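Local coordinates for RagA protein (Porphyromonas gingivalis, PDB 6SLN) that probably imports oligopeptides across the outer membrane as the TonB-dependent barrel of the RagAB peptide transporter, working with the lipoprotein RagB, at residues D170-M175 / S370-R376; Y328-F334 / R348-N354; G136-A140 / P343-K347; A116-D120 / A140-V144. Numbering follows the deposited sequence.

Interaction 1 of 4, residues D170-M175 / S370-R376; sequences DVVATM and SGAIANR. With C8E ((hydroxyethyloxy)tri(ethyloxy)octane), chain J.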
loop_
_atom_site.group_PDB
_atom_site.type_symbol
_atom_site.label_atom_id
_atom_site.label_comp_id
_atom_site.label_asym_id
_atom_site.label_seq_id
_atom_site.Cartn_x
_atom_site.Cartn_y
_atom_site.Cartn_z
ATOM N N ASP A 170 6.794 -16.750 15.278
ATOM C CA ASP A 170 5.503 -16.521 14.634
ATOM C C ASP A 170 5.252 -17.551 13.537
ATOM O O ASP A 170 4.145 -18.097 13.422
ATOM C CB ASP A 170 5.430 -15.103 14.060
ATOM C CG ASP A 170 5.543 -14.026 15.126
ATOM O OD1 ASP A 170 4.935 -14.185 16.210
ATOM O OD2 ASP A 170 6.242 -13.019 14.876
ATOM N N VAL A 171 6.274 -17.837 12.727
ATOM C CA VAL A 171 6.107 -18.833 11.675
ATOM C C VAL A 171 5.937 -20.211 12.309
ATOM O O VAL A 171 5.268 -21.088 11.750
ATOM C CB VAL A 171 7.301 -18.758 10.688
ATOM C CG1 VAL A 171 7.318 -19.929 9.721
ATOM C CG2 VAL A 171 7.288 -17.439 9.896
ATOM N N VAL A 172 6.504 -20.416 13.500
ATOM C CA VAL A 172 6.300 -21.676 14.213
ATOM C C VAL A 172 4.846 -21.813 14.653
ATOM O O VAL A 172 4.274 -22.903 14.585
ATOM C CB VAL A 172 7.265 -21.791 15.409
ATOM C CG1 VAL A 172 6.857 -22.959 16.292
ATOM C CG2 VAL A 172 8.677 -21.983 14.931
ATOM N N ALA A 173 4.222 -20.710 15.099
ATOM C CA ALA A 173 2.791 -20.723 15.409
ATOM C C ALA A 173 1.908 -21.045 14.193
ATOM O O ALA A 173 0.792 -21.555 14.369
ATOM C CB ALA A 173 2.369 -19.376 15.998
ATOM N N THR A 174 2.354 -20.737 12.971
ATOM C CA THR A 174 1.565 -21.084 11.791
ATOM C C THR A 174 1.690 -22.555 11.418
ATOM O O THR A 174 1.129 -22.963 10.396
ATOM C CB THR A 174 1.961 -20.224 10.577
ATOM O OG1 THR A 174 3.265 -20.598 10.088
ATOM C CG2 THR A 174 1.933 -18.714 10.918
ATOM N N MET A 175 2.398 -23.352 12.215
ATOM C CA MET A 175 2.597 -24.769 11.951
ATOM C C MET A 175 1.731 -25.611 12.880
ATOM O O MET A 175 1.463 -25.236 14.025
ATOM C CB MET A 175 4.065 -25.171 12.138
ATOM C CG MET A 175 5.104 -24.402 11.306
ATOM S SD MET A 175 6.600 -25.408 11.199
ATOM C CE MET A 175 7.532 -24.533 9.951
ATOM N N SER A 370 5.639 -26.851 4.208
ATOM C CA SER A 370 4.583 -26.435 5.119
ATOM C C SER A 370 4.005 -25.104 4.659
ATOM O O SER A 370 4.668 -24.311 3.991
ATOM C CB SER A 370 5.091 -26.317 6.564
ATOM O OG SER A 370 6.068 -25.298 6.681
ATOM N N GLY A 371 2.757 -24.860 5.041
ATOM C CA GLY A 371 2.119 -23.606 4.691
ATOM C C GLY A 371 0.889 -23.392 5.541
ATOM O O GLY A 371 0.400 -24.303 6.215
ATOM N N ALA A 372 0.375 -22.169 5.480
ATOM C CA ALA A 372 -0.721 -21.807 6.357
ATOM C C ALA A 372 -1.411 -20.556 5.852
ATOM O O ALA A 372 -0.771 -19.672 5.270
ATOM C CB ALA A 372 -0.220 -21.570 7.788
ATOM N N ILE A 373 -2.723 -20.504 6.071
ATOM C CA ILE A 373 -3.469 -19.256 6.079
ATOM C C ILE A 373 -3.780 -18.948 7.537
ATOM O O ILE A 373 -4.347 -19.783 8.248
ATOM C CB ILE A 373 -4.741 -19.348 5.226
ATOM C CG1 ILE A 373 -4.384 -19.566 3.751
ATOM C CG2 ILE A 373 -5.567 -18.079 5.372
ATOM C CD1 ILE A 373 -5.609 -19.563 2.832
ATOM N N ALA A 374 -3.383 -17.773 8.000
ATOM C CA ALA A 374 -3.418 -17.463 9.415
ATOM C C ALA A 374 -4.090 -16.116 9.634
ATOM O O ALA A 374 -3.906 -15.186 8.843
ATOM C CB ALA A 374 -1.998 -17.469 10.005
ATOM N N ASN A 375 -4.875 -16.023 10.714
ATOM C CA ASN A 375 -5.560 -14.794 11.109
ATOM C C ASN A 375 -5.127 -14.454 12.532
ATOM O O ASN A 375 -5.416 -15.204 13.473
ATOM C CB ASN A 375 -7.074 -14.955 11.007
ATOM C CG ASN A 375 -7.526 -15.371 9.611
ATOM O OD1 ASN A 375 -7.197 -14.714 8.622
ATOM N ND2 ASN A 375 -8.283 -16.464 9.527
ATOM N N ARG A 376 -4.410 -13.343 12.679
ATOM C CA ARG A 376 -3.923 -12.857 13.963
ATOM C C ARG A 376 -4.651 -11.569 14.289
ATOM O O ARG A 376 -4.684 -10.655 13.457
ATOM C CB ARG A 376 -2.419 -12.564 13.939
ATOM C CG ARG A 376 -1.515 -13.687 14.352
ATOM C CD ARG A 376 -0.068 -13.204 14.440
ATOM N NE ARG A 376 0.849 -14.342 14.541
ATOM C CZ ARG A 376 1.239 -15.093 13.507
ATOM N NH1 ARG A 376 0.809 -14.828 12.275
ATOM N NH2 ARG A 376 2.065 -16.111 13.701
HETATM C C1 C8E J . -2.168 -33.301 1.531
HETATM C C2 C8E J . -2.001 -31.779 1.482
HETATM C C3 C8E J . -0.554 -31.276 1.672
HETATM C C4 C8E J . -0.490 -29.735 1.672
HETATM C C5 C8E J . 0.891 -29.147 1.967
HETATM C C6 C8E J . 1.053 -27.703 1.474
HETATM C C7 C8E J . 2.344 -27.071 2.000
HETATM C C8 C8E J . 2.533 -25.611 1.573
HETATM O O9 C8E J . 3.510 -25.513 0.548
HETATM C C10 C8E J . 3.560 -24.249 -0.102
HETATM C C11 C8E J . 3.408 -24.395 -1.621
HETATM O O12 C8E J . 4.624 -24.375 -2.345
HETATM C C13 C8E J . 4.748 -25.478 -3.235
HETATM C C14 C8E J . 6.158 -25.605 -3.834
HETATM O O15 C8E J . 6.638 -26.937 -3.790
HETATM C C16 C8E J . 8.043 -27.068 -3.611
HETATM C C17 C8E J . 8.584 -28.215 -4.469
HETATM O O18 C8E J . 9.997 -28.331 -4.397
HETATM C C19 C8E J . 10.475 -29.527 -3.806
HETATM C C20 C8E J . 11.646 -30.125 -4.597
HETATM O O21 C8E J . 12.619 -30.704 -3.734
HETATM O O HOH W 1 1.618 -24.986 8.467
#
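Ser370 opens the strand side of this contact. Its OG lies 3.7 Å from Met175 CE, while its hydrogen bond goes to Asn443 on the next strand. Gly371 has no side chain. Its carbonyl O and Thr174 O are 4.5 Å apart, and one water bridges them, donating to Thr174 O at 2.8 Å and to Gly371 O at 2.6 Å. The outer side of Gly371 is covered by the detergent C8E, whose C8 is 3.6 Å from Gly371 N. A side chain there would clash with it. Ala372 points inward and packs under Thr174, with Ala372 CB 3.8 Å from Thr174 CB and 3.2 Å from Thr174 O. This is a plug-to-barrel contact of a TonB-dependent transporter: the end of plug helix 169-173 and the turn after it rest on the inner face of barrel strand 363-377. Alternate residues therefore face the plug. Ile373 points away from the plug and packs on Ile466 of the second RagA subunit. Ala374 faces inward again, and its CB is 4.2 Å from Thr174 CG2. Thr174 turns its hydroxyl back to its own helix, where OG1 donates to Val171 O at 2.6 Å. Arg376 then reaches inward from the wall to the helix. Asp170 O lies 2.9 Å from Arg376 NH2, near the guanidinium plane. Asp170 OD1 is 4.3 Å from Arg376 NH2 and well out of that plane, so the two charges are merely near each other.

Interaction 2 of 4, residues Y328-F334 / R348-N354; sequences YASIGYF and RYSGRLN. With C8E ((hydroxyethyloxy)tri(ethyloxy)octane), chain J; C8E ((hydroxyethyloxy)tri(ethyloxy)octane), chain I.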
loop_
_atom_site.group_PDB
_atom_site.type_symbol
_atom_site.label_atom_id
_atom_site.label_comp_id
_atom_site.label_asym_id
_atom_site.label_seq_id
_atom_site.Cartn_x
_atom_site.Cartn_y
_atom_site.Cartn_z
ATOM N N TYR A 328 4.798 -37.816 4.829
ATOM C CA TYR A 328 3.900 -37.466 5.928
ATOM C C TYR A 328 3.105 -36.241 5.491
ATOM O O TYR A 328 3.677 -35.160 5.289
ATOM C CB TYR A 328 4.676 -37.208 7.223
ATOM C CG TYR A 328 3.844 -36.622 8.361
ATOM C CD1 TYR A 328 3.258 -37.441 9.315
ATOM C CD2 TYR A 328 3.657 -35.244 8.472
ATOM C CE1 TYR A 328 2.507 -36.900 10.343
ATOM C CE2 TYR A 328 2.913 -34.698 9.484
ATOM C CZ TYR A 328 2.335 -35.521 10.422
ATOM O OH TYR A 328 1.583 -34.957 11.438
ATOM N N ALA A 329 1.793 -36.404 5.330
ATOM C CA ALA A 329 0.911 -35.308 4.963
ATOM C C ALA A 329 0.048 -34.916 6.151
ATOM O O ALA A 329 -0.172 -35.703 7.074
ATOM C CB ALA A 329 0.017 -35.676 3.767
ATOM N N SER A 330 -0.445 -33.680 6.106
ATOM C CA SER A 330 -1.280 -33.149 7.168
ATOM C C SER A 330 -2.066 -31.952 6.647
ATOM O O SER A 330 -1.522 -31.113 5.916
ATOM C CB SER A 330 -0.429 -32.729 8.367
ATOM O OG SER A 330 -1.175 -32.895 9.553
ATOM N N ILE A 331 -3.348 -31.883 7.017
ATOM C CA ILE A 331 -4.116 -30.645 6.936
ATOM C C ILE A 331 -4.859 -30.475 8.254
ATOM O O ILE A 331 -5.305 -31.459 8.853
ATOM C CB ILE A 331 -5.093 -30.607 5.738
ATOM C CG1 ILE A 331 -6.109 -31.739 5.807
ATOM C CG2 ILE A 331 -4.337 -30.683 4.428
ATOM C CD1 ILE A 331 -6.917 -31.886 4.537
ATOM N N GLY A 332 -4.971 -29.229 8.712
ATOM C CA GLY A 332 -5.554 -28.970 10.015
ATOM C C GLY A 332 -6.150 -27.583 10.127
ATOM O O GLY A 332 -5.922 -26.697 9.300
ATOM N N TYR A 333 -6.930 -27.413 11.187
ATOM C CA TYR A 333 -7.601 -26.163 11.485
ATOM C C TYR A 333 -7.400 -25.867 12.961
ATOM O O TYR A 333 -7.274 -26.783 13.781
ATOM C CB TYR A 333 -9.097 -26.256 11.120
ATOM C CG TYR A 333 -10.008 -25.228 11.751
ATOM C CD1 TYR A 333 -10.161 -23.965 11.186
ATOM C CD2 TYR A 333 -10.742 -25.534 12.899
ATOM C CE1 TYR A 333 -11.010 -23.016 11.757
ATOM C CE2 TYR A 333 -11.595 -24.600 13.478
ATOM C CZ TYR A 333 -11.731 -23.336 12.902
ATOM O OH TYR A 333 -12.583 -22.395 13.470
ATOM N N PHE A 334 -7.331 -24.580 13.294
ATOM C CA PHE A 334 -7.176 -24.188 14.687
ATOM C C PHE A 334 -7.745 -22.794 14.853
ATOM O O PHE A 334 -7.426 -21.900 14.067
ATOM C CB PHE A 334 -5.708 -24.232 15.117
ATOM C CG PHE A 334 -5.461 -23.754 16.520
ATOM C CD1 PHE A 334 -5.252 -22.405 16.790
ATOM C CD2 PHE A 334 -5.400 -24.659 17.574
ATOM C CE1 PHE A 334 -5.019 -21.968 18.067
ATOM C CE2 PHE A 334 -5.160 -24.225 18.871
ATOM C CZ PHE A 334 -4.972 -22.876 19.112
ATOM N N ARG A 348 -5.626 -20.623 12.281
ATOM C CA ARG A 348 -4.727 -21.110 11.246
ATOM C C ARG A 348 -5.366 -22.280 10.511
ATOM O O ARG A 348 -6.121 -23.061 11.098
ATOM C CB ARG A 348 -3.354 -21.511 11.825
ATOM C CG ARG A 348 -3.235 -22.963 12.278
ATOM C CD ARG A 348 -1.770 -23.380 12.433
ATOM N NE ARG A 348 -1.335 -23.355 13.824
ATOM C CZ ARG A 348 -1.666 -24.264 14.737
ATOM N NH1 ARG A 348 -2.438 -25.290 14.425
ATOM N NH2 ARG A 348 -1.221 -24.143 15.974
ATOM N N TYR A 349 -5.086 -22.355 9.210
ATOM C CA TYR A 349 -5.380 -23.505 8.359
ATOM C C TYR A 349 -4.044 -24.033 7.848
ATOM O O TYR A 349 -3.372 -23.361 7.058
ATOM C CB TYR A 349 -6.286 -23.120 7.192
ATOM C CG TYR A 349 -7.571 -22.426 7.588
ATOM C CD1 TYR A 349 -7.569 -21.099 7.989
ATOM C CD2 TYR A 349 -8.792 -23.094 7.548
ATOM C CE1 TYR A 349 -8.737 -20.461 8.349
ATOM C CE2 TYR A 349 -9.962 -22.458 7.903
ATOM C CZ TYR A 349 -9.927 -21.140 8.302
ATOM O OH TYR A 349 -11.082 -20.486 8.661
ATOM N N SER A 350 -3.660 -25.230 8.289
ATOM C CA SER A 350 -2.329 -25.761 8.044
ATOM C C SER A 350 -2.331 -26.778 6.916
ATOM O O SER A 350 -3.271 -27.556 6.750
ATOM C CB SER A 350 -1.763 -26.451 9.287
ATOM O OG SER A 350 -2.152 -25.805 10.477
ATOM N N GLY A 351 -1.241 -26.791 6.170
ATOM C CA GLY A 351 -0.926 -27.929 5.337
ATOM C C GLY A 351 0.539 -28.282 5.487
ATOM O O GLY A 351 1.396 -27.392 5.596
ATOM N N ARG A 352 0.850 -29.573 5.513
ATOM C CA ARG A 352 2.236 -29.999 5.518
ATOM C C ARG A 352 2.381 -31.249 4.670
ATOM O O ARG A 352 1.588 -32.188 4.798
ATOM C CB ARG A 352 2.738 -30.280 6.936
ATOM C CG ARG A 352 3.882 -31.313 6.961
ATOM C CD ARG A 352 4.440 -31.539 8.350
ATOM N NE ARG A 352 4.877 -30.287 8.958
ATOM C CZ ARG A 352 5.956 -29.612 8.576
ATOM N NH1 ARG A 352 6.720 -30.084 7.591
ATOM N NH2 ARG A 352 6.275 -28.470 9.182
ATOM N N LEU A 353 3.398 -31.264 3.817
ATOM C CA LEU A 353 3.809 -32.469 3.108
ATOM C C LEU A 353 5.287 -32.688 3.403
ATOM O O LEU A 353 6.128 -31.870 3.014
ATOM C CB LEU A 353 3.555 -32.360 1.602
ATOM C CG LEU A 353 3.967 -33.631 0.864
ATOM C CD1 LEU A 353 3.265 -34.839 1.473
ATOM C CD2 LEU A 353 3.694 -33.550 -0.631
ATOM N N ASN A 354 5.593 -33.767 4.116
ATOM C CA ASN A 354 6.960 -34.185 4.380
ATOM C C ASN A 354 7.280 -35.378 3.494
ATOM O O ASN A 354 6.485 -36.314 3.386
ATOM C CB ASN A 354 7.144 -34.564 5.849
ATOM C CG ASN A 354 7.460 -33.376 6.736
ATOM O OD1 ASN A 354 7.373 -32.219 6.323
ATOM N ND2 ASN A 354 7.813 -33.664 7.976
HETATM C C1 C8E J . -2.168 -33.301 1.531
HETATM C C2 C8E J . -2.001 -31.779 1.482
HETATM C C3 C8E J . -0.554 -31.276 1.672
HETATM C C4 C8E J . -0.490 -29.735 1.672
HETATM C C5 C8E J . 0.891 -29.147 1.967
HETATM C C6 C8E J . 1.053 -27.703 1.474
HETATM C C7 C8E J . 2.344 -27.071 2.000
HETATM C C8 C8E J . 2.533 -25.611 1.573
HETATM O O9 C8E J . 3.510 -25.513 0.548
HETATM C C10 C8E J . 3.560 -24.249 -0.102
HETATM C C11 C8E J . 3.408 -24.395 -1.621
HETATM O O12 C8E J . 4.624 -24.375 -2.345
HETATM C C13 C8E J . 4.748 -25.478 -3.235
HETATM C C14 C8E J . 6.158 -25.605 -3.834
HETATM O O15 C8E J . 6.638 -26.937 -3.790
HETATM C C16 C8E J . 8.043 -27.068 -3.611
HETATM C C17 C8E J . 8.584 -28.215 -4.469
HETATM O O18 C8E J . 9.997 -28.331 -4.397
HETATM C C19 C8E J . 10.475 -29.527 -3.806
HETATM C C20 C8E J . 11.646 -30.125 -4.597
HETATM O O21 C8E J . 12.619 -30.704 -3.734
HETATM C C1 C8E I . -8.572 -27.392 6.838
HETATM C C2 C8E I . -8.117 -27.399 5.378
HETATM C C3 C8E I . -6.598 -27.273 5.211
HETATM C C4 C8E I . -6.211 -26.391 4.010
HETATM C C5 C8E I . -4.882 -25.656 4.230
HETATM C C6 C8E I . -3.998 -25.506 2.985
HETATM C C7 C8E I . -2.830 -24.541 3.238
HETATM C C8 C8E I . -2.450 -23.751 1.977
HETATM O O9 C8E I . -1.805 -22.527 2.295
HETATM C C10 C8E I . -0.607 -22.279 1.576
HETATM C C11 C8E I . -0.298 -20.775 1.533
HETATM O O12 C8E I . 0.820 -20.474 0.707
HETATM C C13 C8E I . 0.897 -19.122 0.262
HETATM C C14 C8E I . 2.371 -18.703 0.130
HETATM O O15 C8E I . 2.641 -17.570 -0.682
HETATM C C16 C8E I . 3.424 -17.897 -1.825
HETATM C C17 C8E I . 4.615 -18.836 -1.538
HETATM O O18 C8E I . 5.193 -19.401 -2.719
HETATM C C19 C8E I . 6.443 -20.047 -2.520
HETATM C C20 C8E I . 7.184 -20.235 -3.849
HETATM O O21 C8E I . 8.319 -21.082 -3.761
#
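Eight backbone hydrogen bonds join these two strands, which run antiparallel with axes 4.6 Å apart. Tyr328 N donates to Asn354 O at 2.7 Å, and Asn354 N to Tyr328 O at 2.6 Å. Ser330 with Arg352, Gly332 with Ser350 and Phe334 with Arg348 pair in the same two-way manner; the bond from Ser330 N to Arg352 O (2.8 Å) is weak. The non-hydrogen-bonded residues between them turn their amides and carbonyls to the flanking strands. Ala329, Ile331 and Tyr333 bond to strand 309-322, and Tyr349 and Gly351 to strand 363-377. This is the up-and-down hairpin pattern of a transmembrane beta-barrel. On its outer face, Ala329, Ile331 and Gly351 meet the alkyl chains of two C8E detergents. Leu353 packs there on Leu369 of the second RagA subunit. On the inner face several polar ends pair with the plug. Asp179 OD1 accepts from Tyr328 OH and Ser330 OG, and Ala173 O accepts from Arg348 NE. Asn354 ND2 is hydrogen-bonded to Thr208 OG1 and Lys209 O. Within the strand, Arg352 NH1 donates to Asn354 OD1 at 2.6 Å. The Arg348 guanidinium lies over Phe334, with Arg348 NH2 above one ring face and Arg348 NH1 3.5 Å from Phe334 CB.

Interaction 3 of 4, residues G136-A140 / P343-K347; sequences GDPTA and PANFK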
loop_
_atom_site.group_PDB
_atom_site.type_symbol
_atom_site.label_atom_id
_atom_site.label_comp_id
_atom_site.label_asym_id
_atom_site.label_seq_id
_atom_site.Cartn_x
_atom_site.Cartn_y
_atom_site.Cartn_z
ATOM N N GLY A 136 -2.208 -13.482 28.162
ATOM C CA GLY A 136 -3.087 -14.550 27.739
ATOM C C GLY A 136 -3.698 -14.316 26.391
ATOM O O GLY A 136 -4.494 -15.124 25.909
ATOM N N ASP A 137 -3.345 -13.194 25.786
ATOM C CA ASP A 137 -3.747 -12.892 24.427
ATOM C C ASP A 137 -3.403 -14.065 23.499
ATOM O O ASP A 137 -2.259 -14.538 23.508
ATOM C CB ASP A 137 -3.033 -11.615 23.998
ATOM C CG ASP A 137 -3.453 -11.138 22.642
ATOM O OD1 ASP A 137 -3.285 -11.914 21.658
ATOM O OD2 ASP A 137 -3.908 -9.968 22.568
ATOM N N PRO A 138 -4.354 -14.557 22.699
ATOM C CA PRO A 138 -4.077 -15.756 21.886
ATOM C C PRO A 138 -2.903 -15.593 20.944
ATOM O O PRO A 138 -2.319 -16.603 20.535
ATOM C CB PRO A 138 -5.381 -15.976 21.108
ATOM C CG PRO A 138 -6.387 -15.154 21.790
ATOM C CD PRO A 138 -5.686 -14.002 22.433
ATOM N N THR A 139 -2.537 -14.363 20.584
ATOM C CA THR A 139 -1.383 -14.130 19.728
ATOM C C THR A 139 -0.130 -13.810 20.525
ATOM O O THR A 139 0.829 -13.267 19.971
ATOM C CB THR A 139 -1.650 -12.999 18.733
ATOM O OG1 THR A 139 -1.893 -11.784 19.443
ATOM C CG2 THR A 139 -2.844 -13.319 17.874
ATOM N N ALA A 140 -0.120 -14.117 21.814
ATOM C CA ALA A 140 1.068 -13.866 22.611
ATOM C C ALA A 140 2.075 -14.994 22.425
ATOM O O ALA A 140 1.713 -16.179 22.378
ATOM C CB ALA A 140 0.714 -13.712 24.088
ATOM N N PRO A 343 -11.366 -7.866 20.999
ATOM C CA PRO A 343 -11.234 -9.076 20.188
ATOM C C PRO A 343 -9.785 -9.444 19.992
ATOM O O PRO A 343 -8.931 -8.584 19.762
ATOM C CB PRO A 343 -11.887 -8.684 18.866
ATOM C CG PRO A 343 -12.847 -7.608 19.269
ATOM C CD PRO A 343 -12.090 -6.816 20.276
ATOM N N ALA A 344 -9.512 -10.736 20.122
ATOM C CA ALA A 344 -8.181 -11.259 19.865
ATOM C C ALA A 344 -8.329 -12.736 19.555
ATOM O O ALA A 344 -9.207 -13.411 20.094
ATOM C CB ALA A 344 -7.224 -11.031 21.043
ATOM N N ASN A 345 -7.473 -13.225 18.669
ATOM C CA ASN A 345 -7.604 -14.611 18.271
ATOM C C ASN A 345 -6.426 -14.988 17.388
ATOM O O ASN A 345 -5.718 -14.134 16.839
ATOM C CB ASN A 345 -8.911 -14.860 17.526
ATOM C CG ASN A 345 -9.166 -13.827 16.476
ATOM O OD1 ASN A 345 -8.623 -13.905 15.386
ATOM N ND2 ASN A 345 -9.976 -12.825 16.805
ATOM N N PHE A 346 -6.239 -16.291 17.261
ATOM C CA PHE A 346 -5.290 -16.883 16.345
ATOM C C PHE A 346 -6.040 -17.997 15.643
ATOM O O PHE A 346 -6.431 -18.978 16.286
ATOM C CB PHE A 346 -4.075 -17.423 17.087
ATOM C CG PHE A 346 -2.923 -17.757 16.200
ATOM C CD1 PHE A 346 -2.896 -18.946 15.500
ATOM C CD2 PHE A 346 -1.872 -16.886 16.069
ATOM C CE1 PHE A 346 -1.841 -19.253 14.692
ATOM C CE2 PHE A 346 -0.822 -17.192 15.269
ATOM C CZ PHE A 346 -0.804 -18.380 14.580
ATOM N N LYS A 347 -6.275 -17.828 14.345
ATOM C CA LYS A 347 -6.809 -18.890 13.506
ATOM C C LYS A 347 -5.731 -19.321 12.520
ATOM O O LYS A 347 -4.995 -18.484 11.989
ATOM C CB LYS A 347 -8.076 -18.443 12.750
ATOM C CG LYS A 347 -8.918 -17.387 13.464
ATOM C CD LYS A 347 -10.327 -17.285 12.859
ATOM C CE LYS A 347 -11.155 -16.183 13.528
ATOM N NZ LYS A 347 -10.741 -14.823 13.070
#
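A type I beta turn from Asp137 to Ala140, in the plug of this TonB-dependent transporter, packs against the start of barrel strand 345-360. The turn is closed by a backbone hydrogen bond from Ala140 N to Asp137 O at 2.8 Å. An Asx turn overlaps it: Asp137 OD1 accepts from Thr139 N at 2.8 Å and from Thr139 OG1 at 2.6 Å. Two further bonds tie it to the residues just past barrel strand 363-377: Asp137 OD2 to Ala379 N, and Thr139 OG1 to Ser378 OG. On the strand, Asn345 points away from the turn, and its OD1 accepts from Lys347 NZ at 3.3 Å. No hydrogen bond links the two segments themselves, so they meet by packing. Pro138 is the main apolar piece. Its CD lies 3.6 Å from Ala344 CB, its CG 3.8 Å from Asn345 CA, and its CB 4.5 Å from Phe346 CB. The Thr139 methyl fits beside the strand: Thr139 CG2 is 3.2 Å from Asn345 O and 4.1 Å from Phe346 CD2, at the edge of that ring.

Interaction 4 of 4, residues A116-D120 / A140-V144; sequences ANIMD and AVASV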
loop_
_atom_site.group_PDB
_atom_site.type_symbol
_atom_site.label_atom_id
_atom_site.label_comp_id
_atom_site.label_asym_id
_atom_site.label_seq_id
_atom_site.Cartn_x
_atom_site.Cartn_y
_atom_site.Cartn_z
ATOM N N ALA A 116 -2.114 -21.442 20.586
ATOM C CA ALA A 116 -1.183 -21.400 19.467
ATOM C C ALA A 116 0.257 -21.280 19.922
ATOM O O ALA A 116 1.167 -21.588 19.147
ATOM C CB ALA A 116 -1.503 -20.227 18.549
ATOM N N ASN A 117 0.476 -20.833 21.156
ATOM C CA ASN A 117 1.805 -20.521 21.678
ATOM C C ASN A 117 2.432 -21.819 22.175
ATOM O O ASN A 117 2.263 -22.213 23.327
ATOM C CB ASN A 117 1.684 -19.454 22.760
ATOM C CG ASN A 117 2.958 -19.254 23.535
ATOM O OD1 ASN A 117 2.919 -18.982 24.727
ATOM N ND2 ASN A 117 4.096 -19.378 22.865
ATOM N N ILE A 118 3.172 -22.487 21.282
ATOM C CA ILE A 118 3.694 -23.835 21.527
ATOM C C ILE A 118 4.724 -23.858 22.652
ATOM O O ILE A 118 4.798 -24.837 23.405
ATOM C CB ILE A 118 4.286 -24.412 20.226
ATOM C CG1 ILE A 118 4.951 -25.770 20.472
ATOM C CG2 ILE A 118 5.289 -23.453 19.647
ATOM C CD1 ILE A 118 3.966 -26.917 20.680
ATOM N N MET A 119 5.537 -22.804 22.790
ATOM C CA MET A 119 6.588 -22.823 23.810
ATOM C C MET A 119 5.998 -22.927 25.210
ATOM O O MET A 119 6.631 -23.494 26.119
ATOM C CB MET A 119 7.473 -21.579 23.683
ATOM C CG MET A 119 8.522 -21.673 22.551
ATOM S SD MET A 119 9.548 -23.152 22.718
ATOM C CE MET A 119 8.935 -24.208 21.422
ATOM N N ASP A 120 4.775 -22.410 25.386
ATOM C CA ASP A 120 4.078 -22.525 26.656
ATOM C C ASP A 120 3.994 -23.972 27.125
ATOM O O ASP A 120 4.031 -24.239 28.334
ATOM C CB ASP A 120 2.680 -21.917 26.527
ATOM C CG ASP A 120 1.934 -21.911 27.835
ATOM O OD1 ASP A 120 2.165 -20.983 28.646
ATOM O OD2 ASP A 120 1.127 -22.842 28.049
ATOM N N ALA A 140 -0.120 -14.117 21.814
ATOM C CA ALA A 140 1.068 -13.866 22.611
ATOM C C ALA A 140 2.075 -14.994 22.425
ATOM O O ALA A 140 1.713 -16.179 22.378
ATOM C CB ALA A 140 0.714 -13.712 24.088
ATOM N N VAL A 141 3.347 -14.610 22.322
ATOM C CA VAL A 141 4.465 -15.535 22.165
ATOM C C VAL A 141 5.226 -15.628 23.488
ATOM O O VAL A 141 5.497 -14.605 24.126
ATOM C CB VAL A 141 5.387 -15.068 21.031
ATOM C CG1 VAL A 141 6.193 -16.193 20.564
ATOM C CG2 VAL A 141 4.561 -14.518 19.906
ATOM N N ALA A 142 5.560 -16.850 23.905
ATOM C CA ALA A 142 6.303 -17.045 25.147
ATOM C C ALA A 142 7.736 -16.549 25.022
ATOM O O ALA A 142 8.335 -16.577 23.944
ATOM C CB ALA A 142 6.339 -18.519 25.544
ATOM N N SER A 143 8.289 -16.106 26.146
ATOM C CA SER A 143 9.715 -15.824 26.225
ATOM C C SER A 143 10.445 -17.068 26.722
ATOM O O SER A 143 9.935 -17.807 27.569
ATOM C CB SER A 143 9.982 -14.628 27.138
ATOM O OG SER A 143 9.657 -14.907 28.488
ATOM N N VAL A 144 11.624 -17.322 26.164
ATOM C CA VAL A 144 12.454 -18.449 26.576
ATOM C C VAL A 144 13.861 -17.956 26.880
ATOM O O VAL A 144 14.428 -17.165 26.118
ATOM C CB VAL A 144 12.503 -19.556 25.506
ATOM C CG1 VAL A 144 13.311 -20.712 26.031
ATOM C CG2 VAL A 144 11.088 -20.012 25.114
#
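Ala116 leads into the contact without touching the 140-144 segment. Its N is hydrogen-bonded to Gln336 of the barrel wall. Asn117 points at the other segment and fills the space beside its backbone. Asn117 CB is 3.3 Å from Ala140 O, and the amide group sits next to Ala142. Ile118 points away and packs on Val172 of helix 169-173 and on Pro177. Met119 gives the apolar part of the contact. Its CB packs on Ala142 CB at 3.8 Å, and its CG reaches Val144 CG2 at 4.0 Å. Tyr160 of strand 159-162 touches both Met119 and Val144. Asp120 closes a turn: its N donates to Asn117 O at 3.3 Å. Asp120 N is also 4.2 Å from Ala142 CB, while the carboxylate makes a salt bridge to Arg959 of the barrel. Ala142 and Val144 face Met119, and Val141 and Ser143 point away, as in an extended chain. This is internal packing of the globular plug domain that fills the barrel lumen of TonB-dependent receptors.

Following the chain from the N terminus, interaction 4 closes first, a short loop within the plug. Ala140 belongs to both interaction 4 and interaction 3, so the next contact opens where that loop ends. Interaction 3 then spans about 200 residues to the barrel. Interaction 1 opens later in the plug, at 170-175, and closes on 370-376. Interactions 1 and 3 therefore cross. Interaction 2, a barrel hairpin, is nested inside the loop of interaction 1 and crosses interaction 3, sharing strand 345-360 with it. Strands 325-337, 345-360 and 363-377 lie side by side, so two long-range contacts tie the plug to one patch of wall. Phe346 of interaction 3 touches Ala116, linking that wall to interaction 4.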